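Side-chain contacts in periplasmic protein TorT (Vibrio parahaemolyticus, PDB 3O1I), which probably senses trimethylamine N-oxide in the periplasm, as a solute-binding protein that passes the signal to its partner sensor kinase TorS: residues D[51-56]-D[75-80]; D[140-145]-D[187-192]. All coordinates share one frame; numbering follows the deposited sequence.

Contacts 1 and 2 illustrate how one topological device can be finished with different chemistry. Each uses a helix that bridges two strands of a parallel sheet across an intervening strand: helix 49-62 in the five-stranded sheet, helix 179-192 in the four-stranded one. The contacts share no element; their centres are 34 Å apart and their nearest atoms about 15 Å. Both are largely buried. Contact 1 joins the first turns of its helix to the loop following strand 66-69, and mixes a hydrogen bond with aromatic packing. Contact 2 lies between the helix and the strand beneath it, and is wholly apolar, with partly exposed Met192 at its margin.

Contact 1 (D[51-56]-D[75-80]); sequences RQEQQL and HAYEHN
Helix 51-56 and the irregular segment 75-80 approach most closely in backbone at Glu53 and Tyr77, whose CA atoms are 8.7 Å apart, and the tyrosine side chain bridges the gap. Tyr77 OH donates a hydrogen bond to Gln52 OE1 at 2.5 Å. The oxygen is met from the side, with a C=O...donor angle of 111°, and the donor is tilted 28° from the carbonyl plane. With CG anti to its own N (chi1 -168°) and an extended chain, Gln52 carries its amide to the hydroxyl end of the ring. Leu56, one turn further along the helix, places CD2 over one face of the Tyr77 ring, 3.7 Å from the ring centroid in a CH-pi contact. Ala76 CB, from the tyrosine's own segment, lies over the opposite face toward its rim, so methyl groups flank the ring on both faces. Glu53 approaches obliquely, its CG 4.0 Å from Tyr77 CE2. Around them, Leu69 touches both Gln52 and Tyr77, while Gln52 NE2 donates to Gly70 O and more weakly to Tyr12 O, and OE1 also receives a weak bond from Val72 N. A buried amide thus has partners for both its ends, which should fix its rotation. In consequence the tyrosine couples an apolar ring seat to a polar network that ties helix 49-62 to the ends of strands 7-12 and 66-69.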
ATOM      1  N   ARG D  51     -18.551  12.961   2.649  1.00 63.25           N
ATOM      2  CA  ARG D  51     -17.584  13.892   3.203  1.00 65.28           C
ATOM      3  C   ARG D  51     -17.899  15.357   2.902  1.00 66.28           C
ATOM      4  O   ARG D  51     -17.529  16.247   3.672  1.00 66.11           O
ATOM      5  CB  ARG D  51     -16.177  13.548   2.707  1.00 65.19           C
ATOM      6  CG  ARG D  51     -15.088  14.397   3.339  1.00 66.62           C
ATOM      7  CD  ARG D  51     -13.797  13.625   3.397  1.00 68.61           C
ATOM      8  NE  ARG D  51     -13.969  12.392   4.157  1.00 72.01           N
ATOM      9  CZ  ARG D  51     -13.140  11.356   4.094  1.00 75.28           C
ATOM     10  NH1 ARG D  51     -12.077  11.411   3.296  1.00 77.65           N
ATOM     11  NH2 ARG D  51     -13.370  10.261   4.818  1.00 74.33           N
ATOM     12  N   GLN D  52     -18.583  15.615   1.792  1.00 67.56           N
ATOM     13  CA  GLN D  52     -18.920  16.994   1.440  1.00 68.30           C
ATOM     14  C   GLN D  52     -20.126  17.455   2.262  1.00 67.81           C
ATOM     15  O   GLN D  52     -20.166  18.603   2.710  1.00 66.57           O
ATOM     16  CB  GLN D  52     -19.201  17.130  -0.070  1.00 69.00           C
ATOM     17  CG  GLN D  52     -19.270  18.588  -0.546  1.00 69.10           C
ATOM     18  CD  GLN D  52     -19.490  18.743  -2.047  1.00 68.85           C
ATOM     19  OE1 GLN D  52     -20.418  18.164  -2.614  1.00 66.44           O
ATOM     20  NE2 GLN D  52     -18.639  19.542  -2.692  1.00 68.11           N
ATOM     21  N   GLU D  53     -21.094  16.558   2.462  1.00 67.71           N
ATOM     22  CA  GLU D  53     -22.282  16.857   3.266  1.00 66.57           C
ATOM     23  C   GLU D  53     -21.818  17.323   4.632  1.00 66.73           C
ATOM     24  O   GLU D  53     -22.347  18.279   5.185  1.00 67.55           O
ATOM     25  CB  GLU D  53     -23.150  15.615   3.440  1.00 64.79           C
ATOM     26  CG  GLU D  53     -23.779  15.110   2.170  1.00 65.78           C
ATOM     27  CD  GLU D  53     -24.598  13.863   2.398  1.00 67.31           C
ATOM     28  OE1 GLU D  53     -24.043  12.889   2.948  1.00 69.55           O
ATOM     29  OE2 GLU D  53     -25.792  13.850   2.029  1.00 68.68           O
ATOM     30  N   GLN D  54     -20.817  16.635   5.168  1.00 67.31           N
ATOM     31  CA  GLN D  54     -20.266  16.981   6.470  1.00 68.93           C
ATOM     32  C   GLN D  54     -19.468  18.293   6.411  1.00 69.01           C
ATOM     33  O   GLN D  54     -19.618  19.151   7.274  1.00 68.40           O
ATOM     34  CB  GLN D  54     -19.385  15.833   6.995  1.00 70.30           C
ATOM     35  CG  GLN D  54     -20.045  14.436   6.963  1.00 72.15           C
ATOM     36  CD  GLN D  54     -21.349  14.342   7.764  1.00 73.41           C
ATOM     37  OE1 GLN D  54     -21.367  14.552   8.977  1.00 71.99           O
ATOM     38  NE2 GLN D  54     -22.446  14.018   7.076  1.00 74.00           N
ATOM     39  N   GLN D  55     -18.626  18.452   5.393  1.00 70.36           N
ATOM     40  CA  GLN D  55     -17.832  19.675   5.247  1.00 70.65           C
ATOM     41  C   GLN D  55     -18.782  20.839   5.014  1.00 71.49           C
ATOM     42  O   GLN D  55     -18.493  21.989   5.350  1.00 71.20           O
ATOM     43  CB  GLN D  55     -16.866  19.564   4.063  1.00 70.01           C
ATOM     44  CG  GLN D  55     -15.767  18.521   4.236  1.00 68.83           C
ATOM     45  CD  GLN D  55     -14.649  18.677   3.220  1.00 66.80           C
ATOM     46  OE1 GLN D  55     -14.876  18.561   2.016  1.00 66.41           O
ATOM     47  NE2 GLN D  55     -13.430  18.942   3.703  1.00 63.96           N
ATOM     48  N   LEU D  56     -19.925  20.509   4.427  1.00 72.54           N
ATOM     49  CA  LEU D  56     -20.976  21.474   4.131  1.00 73.85           C
ATOM     50  C   LEU D  56     -21.581  21.888   5.470  1.00 74.72           C
ATOM     51  O   LEU D  56     -21.864  23.063   5.711  1.00 74.33           O
ATOM     52  CB  LEU D  56     -22.030  20.804   3.250  1.00 72.19           C
ATOM     53  CG  LEU D  56     -22.896  21.654   2.332  1.00 70.27           C
ATOM     54  CD1 LEU D  56     -22.034  22.648   1.559  1.00 68.85           C
ATOM     55  CD2 LEU D  56     -23.649  20.723   1.390  1.00 67.49           C
ATOM     56  N   HIS D  75     -27.565  16.500  -8.545  1.00 82.75           N
ATOM     57  CA  HIS D  75     -28.718  16.085  -7.764  1.00 85.13           C
ATOM     58  C   HIS D  75     -28.419  15.636  -6.324  1.00 85.56           C
ATOM     59  O   HIS D  75     -29.186  14.870  -5.734  1.00 85.29           O
ATOM     60  CB  HIS D  75     -29.439  14.962  -8.506  1.00 87.08           C
ATOM     61  CG  HIS D  75     -29.743  15.284  -9.940  1.00 89.45           C
ATOM     62  ND1 HIS D  75     -30.426  16.418 -10.325  1.00 91.15           N
ATOM     63  CD2 HIS D  75     -29.455  14.615 -11.083  1.00 90.33           C
ATOM     64  CE1 HIS D  75     -30.542  16.436 -11.642  1.00 91.60           C
ATOM     65  NE2 HIS D  75     -29.962  15.353 -12.126  1.00 91.12           N
ATOM     66  N   ALA D  76     -27.325  16.133  -5.753  1.00 86.20           N
ATOM     67  CA  ALA D  76     -26.924  15.768  -4.395  1.00 86.24           C
ATOM     68  C   ALA D  76     -27.690  16.500  -3.295  1.00 86.65           C
ATOM     69  O   ALA D  76     -28.110  15.889  -2.314  1.00 86.29           O
ATOM     70  CB  ALA D  76     -25.435  16.007  -4.221  1.00 85.32           C
ATOM     71  N   TYR D  77     -27.864  17.808  -3.458  1.00 87.13           N
ATOM     72  CA  TYR D  77     -28.562  18.623  -2.468  1.00 87.46           C
ATOM     73  C   TYR D  77     -29.816  19.216  -3.087  1.00 88.70           C
ATOM     74  O   TYR D  77     -30.267  20.301  -2.697  1.00 88.32           O
ATOM     75  CB  TYR D  77     -27.635  19.739  -2.008  1.00 86.08           C
ATOM     76  CG  TYR D  77     -26.241  19.243  -1.757  1.00 85.93           C
ATOM     77  CD1 TYR D  77     -25.138  20.008  -2.109  1.00 86.24           C
ATOM     78  CD2 TYR D  77     -26.023  18.001  -1.165  1.00 86.19           C
ATOM     79  CE1 TYR D  77     -23.843  19.549  -1.878  1.00 87.03           C
ATOM     80  CE2 TYR D  77     -24.737  17.532  -0.928  1.00 86.90           C
ATOM     81  CZ  TYR D  77     -23.651  18.309  -1.285  1.00 87.20           C
ATOM     82  OH  TYR D  77     -22.376  17.853  -1.038  1.00 87.37           O
ATOM     83  N   GLU D  78     -30.371  18.487  -4.053  1.00 89.57           N
ATOM     84  CA  GLU D  78     -31.567  18.902  -4.780  1.00 89.78           C
ATOM     85  C   GLU D  78     -32.765  19.128  -3.860  1.00 89.50           C
ATOM     86  O   GLU D  78     -33.535  20.072  -4.043  1.00 89.82           O
ATOM     87  CB  GLU D  78     -31.922  17.848  -5.836  1.00 89.62           C
ATOM     88  CG  GLU D  78     -32.976  18.288  -6.839  1.00 88.79           C
ATOM     89  CD  GLU D  78     -33.386  17.172  -7.785  1.00 88.19           C
ATOM     90  OE1 GLU D  78     -32.807  16.066  -7.702  1.00 87.93           O
ATOM     91  OE2 GLU D  78     -34.290  17.399  -8.615  1.00 87.31           O
ATOM     92  N   HIS D  79     -32.905  18.260  -2.866  1.00 88.49           N
ATOM     93  CA  HIS D  79     -34.010  18.348  -1.927  1.00 86.86           C
ATOM     94  C   HIS D  79     -33.499  18.397  -0.494  1.00 85.60           C
ATOM     95  O   HIS D  79     -34.244  18.065   0.425  1.00 86.46           O
ATOM     96  CB  HIS D  79     -34.912  17.120  -2.078  1.00 86.99           C
ATOM     97  CG  HIS D  79     -35.322  16.838  -3.489  1.00 87.53           C
ATOM     98  ND1 HIS D  79     -36.123  17.690  -4.216  1.00 88.57           N
ATOM     99  CD2 HIS D  79     -35.047  15.793  -4.303  1.00 87.91           C
ATOM    100  CE1 HIS D  79     -36.328  17.181  -5.417  1.00 88.97           C
ATOM    101  NE2 HIS D  79     -35.686  16.030  -5.497  1.00 88.25           N
ATOM    102  N   ASN D  80     -32.251  18.809  -0.285  1.00 83.27           N
ATOM    103  CA  ASN D  80     -31.716  18.808   1.075  1.00 81.65           C
ATOM    104  C   ASN D  80     -30.747  19.910   1.461  1.00 80.17           C
ATOM    105  O   ASN D  80     -30.451  20.068   2.634  1.00 78.77           O
ATOM    106  CB  ASN D  80     -31.025  17.470   1.346  1.00 82.84           C
ATOM    107  CG  ASN D  80     -31.832  16.289   0.853  1.00 84.79           C
ATOM    108  OD1 ASN D  80     -32.864  15.942   1.427  1.00 84.47           O
ATOM    109  ND2 ASN D  80     -31.374  15.672  -0.234  1.00 85.30           N
TER

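Contact 2 (D[140-145]-D[187-192]); sequences ALLLGP and QRVIDM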
ATOM      1  N   ALA D 140     -10.483  10.326 -33.465  1.00 67.16           N
ATOM      2  CA  ALA D 140     -10.760   9.458 -32.319  1.00 65.61           C
ATOM      3  C   ALA D 140     -11.179  10.254 -31.089  1.00 63.57           C
ATOM      4  O   ALA D 140     -10.461  11.148 -30.662  1.00 63.43           O
ATOM      5  CB  ALA D 140      -9.527   8.625 -31.993  1.00 65.10           C
ATOM      6  N   LEU D 141     -12.325   9.900 -30.507  1.00 62.03           N
ATOM      7  CA  LEU D 141     -12.853  10.596 -29.330  1.00 61.15           C
ATOM      8  C   LEU D 141     -12.537   9.975 -27.973  1.00 59.27           C
ATOM      9  O   LEU D 141     -13.023   8.905 -27.662  1.00 58.29           O
ATOM     10  CB  LEU D 141     -14.378  10.748 -29.449  1.00 61.62           C
ATOM     11  CG  LEU D 141     -14.921  11.943 -30.243  1.00 61.16           C
ATOM     12  CD1 LEU D 141     -16.426  11.793 -30.471  1.00 60.48           C
ATOM     13  CD2 LEU D 141     -14.620  13.218 -29.472  1.00 59.19           C
ATOM     14  N   LEU D 142     -11.732  10.659 -27.167  1.00 59.10           N
ATOM     15  CA  LEU D 142     -11.392  10.173 -25.830  1.00 60.72           C
ATOM     16  C   LEU D 142     -11.766  11.249 -24.814  1.00 62.23           C
ATOM     17  O   LEU D 142     -10.909  11.851 -24.169  1.00 62.35           O
ATOM     18  CB  LEU D 142      -9.899   9.853 -25.724  1.00 58.46           C
ATOM     19  CG  LEU D 142      -9.321   8.861 -26.740  1.00 57.65           C
ATOM     20  CD1 LEU D 142      -7.880   8.571 -26.361  1.00 55.60           C
ATOM     21  CD2 LEU D 142     -10.135   7.580 -26.774  1.00 54.75           C
ATOM     22  N   LEU D 143     -13.066  11.466 -24.673  1.00 64.63           N
ATOM     23  CA  LEU D 143     -13.611  12.480 -23.787  1.00 67.95           C
ATOM     24  C   LEU D 143     -13.473  12.209 -22.298  1.00 71.29           C
ATOM     25  O   LEU D 143     -12.899  13.016 -21.571  1.00 71.25           O
ATOM     26  CB  LEU D 143     -15.076  12.711 -24.147  1.00 66.80           C
ATOM     27  CG  LEU D 143     -15.221  13.101 -25.622  1.00 65.38           C
ATOM     28  CD1 LEU D 143     -16.696  13.251 -25.991  1.00 64.46           C
ATOM     29  CD2 LEU D 143     -14.439  14.388 -25.873  1.00 63.01           C
ATOM     30  N   GLY D 144     -14.002  11.081 -21.838  1.00 75.13           N
ATOM     31  CA  GLY D 144     -13.903  10.763 -20.426  1.00 79.54           C
ATOM     32  C   GLY D 144     -14.912   9.720 -20.001  1.00 83.18           C
ATOM     33  O   GLY D 144     -15.291   8.868 -20.807  1.00 84.24           O
ATOM     34  N   PRO D 145     -15.376   9.762 -18.740  1.00 85.75           N
ATOM     35  CA  PRO D 145     -16.352   8.800 -18.217  1.00 89.05           C
ATOM     36  C   PRO D 145     -17.703   8.742 -18.953  1.00 92.95           C
ATOM     37  O   PRO D 145     -17.752   8.625 -20.177  1.00 92.23           O
ATOM     38  CB  PRO D 145     -16.474   9.210 -16.745  1.00 87.09           C
ATOM     39  CG  PRO D 145     -16.127  10.663 -16.761  1.00 86.14           C
ATOM     40  CD  PRO D 145     -14.968  10.718 -17.698  1.00 85.17           C
ATOM     41  N   GLN D 187      -3.274   4.349 -26.312  1.00 50.92           N
ATOM     42  CA  GLN D 187      -2.470   3.277 -26.898  1.00 51.74           C
ATOM     43  C   GLN D 187      -3.315   2.468 -27.852  1.00 52.98           C
ATOM     44  O   GLN D 187      -2.898   2.197 -28.978  1.00 55.01           O
ATOM     45  CB  GLN D 187      -1.897   2.360 -25.814  1.00 50.89           C
ATOM     46  CG  GLN D 187      -1.121   3.083 -24.723  1.00 51.83           C
ATOM     47  CD  GLN D 187      -0.640   2.140 -23.626  1.00 55.09           C
ATOM     48  OE1 GLN D 187      -1.325   1.159 -23.285  1.00 54.50           O
ATOM     49  NE2 GLN D 187       0.531   2.439 -23.052  1.00 52.74           N
ATOM     50  N   ARG D 188      -4.507   2.083 -27.407  1.00 53.98           N
ATOM     51  CA  ARG D 188      -5.400   1.317 -28.260  1.00 55.88           C
ATOM     52  C   ARG D 188      -5.634   2.119 -29.531  1.00 56.35           C
ATOM     53  O   ARG D 188      -5.693   1.563 -30.623  1.00 55.88           O
ATOM     54  CB  ARG D 188      -6.736   1.063 -27.555  1.00 57.42           C
ATOM     55  CG  ARG D 188      -7.647   0.084 -28.302  1.00 58.65           C
ATOM     56  CD  ARG D 188      -9.057   0.013 -27.711  1.00 60.05           C
ATOM     57  NE  ARG D 188      -9.064  -0.126 -26.253  1.00 61.19           N
ATOM     58  CZ  ARG D 188     -10.157  -0.324 -25.519  1.00 60.61           C
ATOM     59  NH1 ARG D 188     -11.349  -0.415 -26.098  1.00 59.20           N
ATOM     60  NH2 ARG D 188     -10.059  -0.419 -24.201  1.00 59.80           N
ATOM     61  N   VAL D 189      -5.761   3.433 -29.381  1.00 58.12           N
ATOM     62  CA  VAL D 189      -5.988   4.318 -30.516  1.00 60.19           C
ATOM     63  C   VAL D 189      -4.827   4.281 -31.501  1.00 61.04           C
ATOM     64  O   VAL D 189      -5.022   4.054 -32.699  1.00 61.27           O
ATOM     65  CB  VAL D 189      -6.214   5.772 -30.046  1.00 61.46           C
ATOM     66  CG1 VAL D 189      -6.183   6.742 -31.235  1.00 58.53           C
ATOM     67  CG2 VAL D 189      -7.549   5.856 -29.320  1.00 62.29           C
ATOM     68  N   ILE D 190      -3.619   4.495 -30.992  1.00 61.86           N
ATOM     69  CA  ILE D 190      -2.427   4.482 -31.831  1.00 62.65           C
ATOM     70  C   ILE D 190      -2.331   3.173 -32.617  1.00 64.73           C
ATOM     71  O   ILE D 190      -1.874   3.158 -33.760  1.00 64.12           O
ATOM     72  CB  ILE D 190      -1.158   4.671 -30.979  1.00 60.38           C
ATOM     73  CG1 ILE D 190      -1.248   5.985 -30.201  1.00 59.48           C
ATOM     74  CG2 ILE D 190       0.059   4.722 -31.873  1.00 59.88           C
ATOM     75  CD1 ILE D 190      -0.090   6.221 -29.250  1.00 58.44           C
ATOM     76  N   ASP D 191      -2.783   2.081 -32.007  1.00 67.55           N
ATOM     77  CA  ASP D 191      -2.751   0.769 -32.648  1.00 70.27           C
ATOM     78  C   ASP D 191      -3.750   0.588 -33.786  1.00 71.76           C
ATOM     79  O   ASP D 191      -3.501  -0.184 -34.711  1.00 72.20           O
ATOM     80  CB  ASP D 191      -2.969  -0.330 -31.608  1.00 71.13           C
ATOM     81  CG  ASP D 191      -1.769  -0.522 -30.710  1.00 72.94           C
ATOM     82  OD1 ASP D 191      -0.688  -0.862 -31.232  1.00 74.53           O
ATOM     83  OD2 ASP D 191      -1.902  -0.330 -29.485  1.00 74.63           O
ATOM     84  N   MET D 192      -4.883   1.280 -33.720  1.00 73.94           N
ATOM     85  CA  MET D 192      -5.885   1.171 -34.773  1.00 75.75           C
ATOM     86  C   MET D 192      -5.213   1.425 -36.111  1.00 76.84           C
ATOM     87  O   MET D 192      -5.065   0.508 -36.911  1.00 76.83           O
ATOM     88  CB  MET D 192      -7.003   2.192 -34.580  1.00 76.86           C
ATOM     89  CG  MET D 192      -7.915   1.945 -33.400  1.00 76.60           C
ATOM     90  SD  MET D 192      -9.213   3.186 -33.410  1.00 77.53           S
ATOM     91  CE  MET D 192      -8.494   4.416 -32.409  1.00 75.73           C
TER
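Met192 N is gripped by two carbonyls of its own helix, Val189 O at 3.0 Å and Arg188 O at 3.2 Å, in the turn whose side chains Val189 and Met192 both meet Ala140. Across the contact itself everything is apolar. The two branches of Val189 divide the work: CG1 lies 3.9 Å from Ala140 CB, whereas CG2 reaches Leu142, at 4.0 Å from its CD2. That division follows from the torsion of the valine, which sets CG1 anti to the backbone N (chi1 169°) and CG2 beside it. Leu142 and Val189 run past each other in opposite senses, and both leucine methyls lie near CG2. Here helix 179-192 belongs to a beta-alpha-beta crossover from strand 167-172 to strand 197-200, and it passes over strand 137-142, which lies between them in the sheet. The strand and helix segments are antiparallel within a few degrees (175°), with axes 10.2 Å apart at closest approach. The alternation of the strand turns Ala140 and Leu142 to the helix and Leu141 to the other side of the sheet. Ile198 of the adjoining strand touches both Val189 and Leu142, and at the margin Met192 CE comes to 4.4 Å from Ala140 CB.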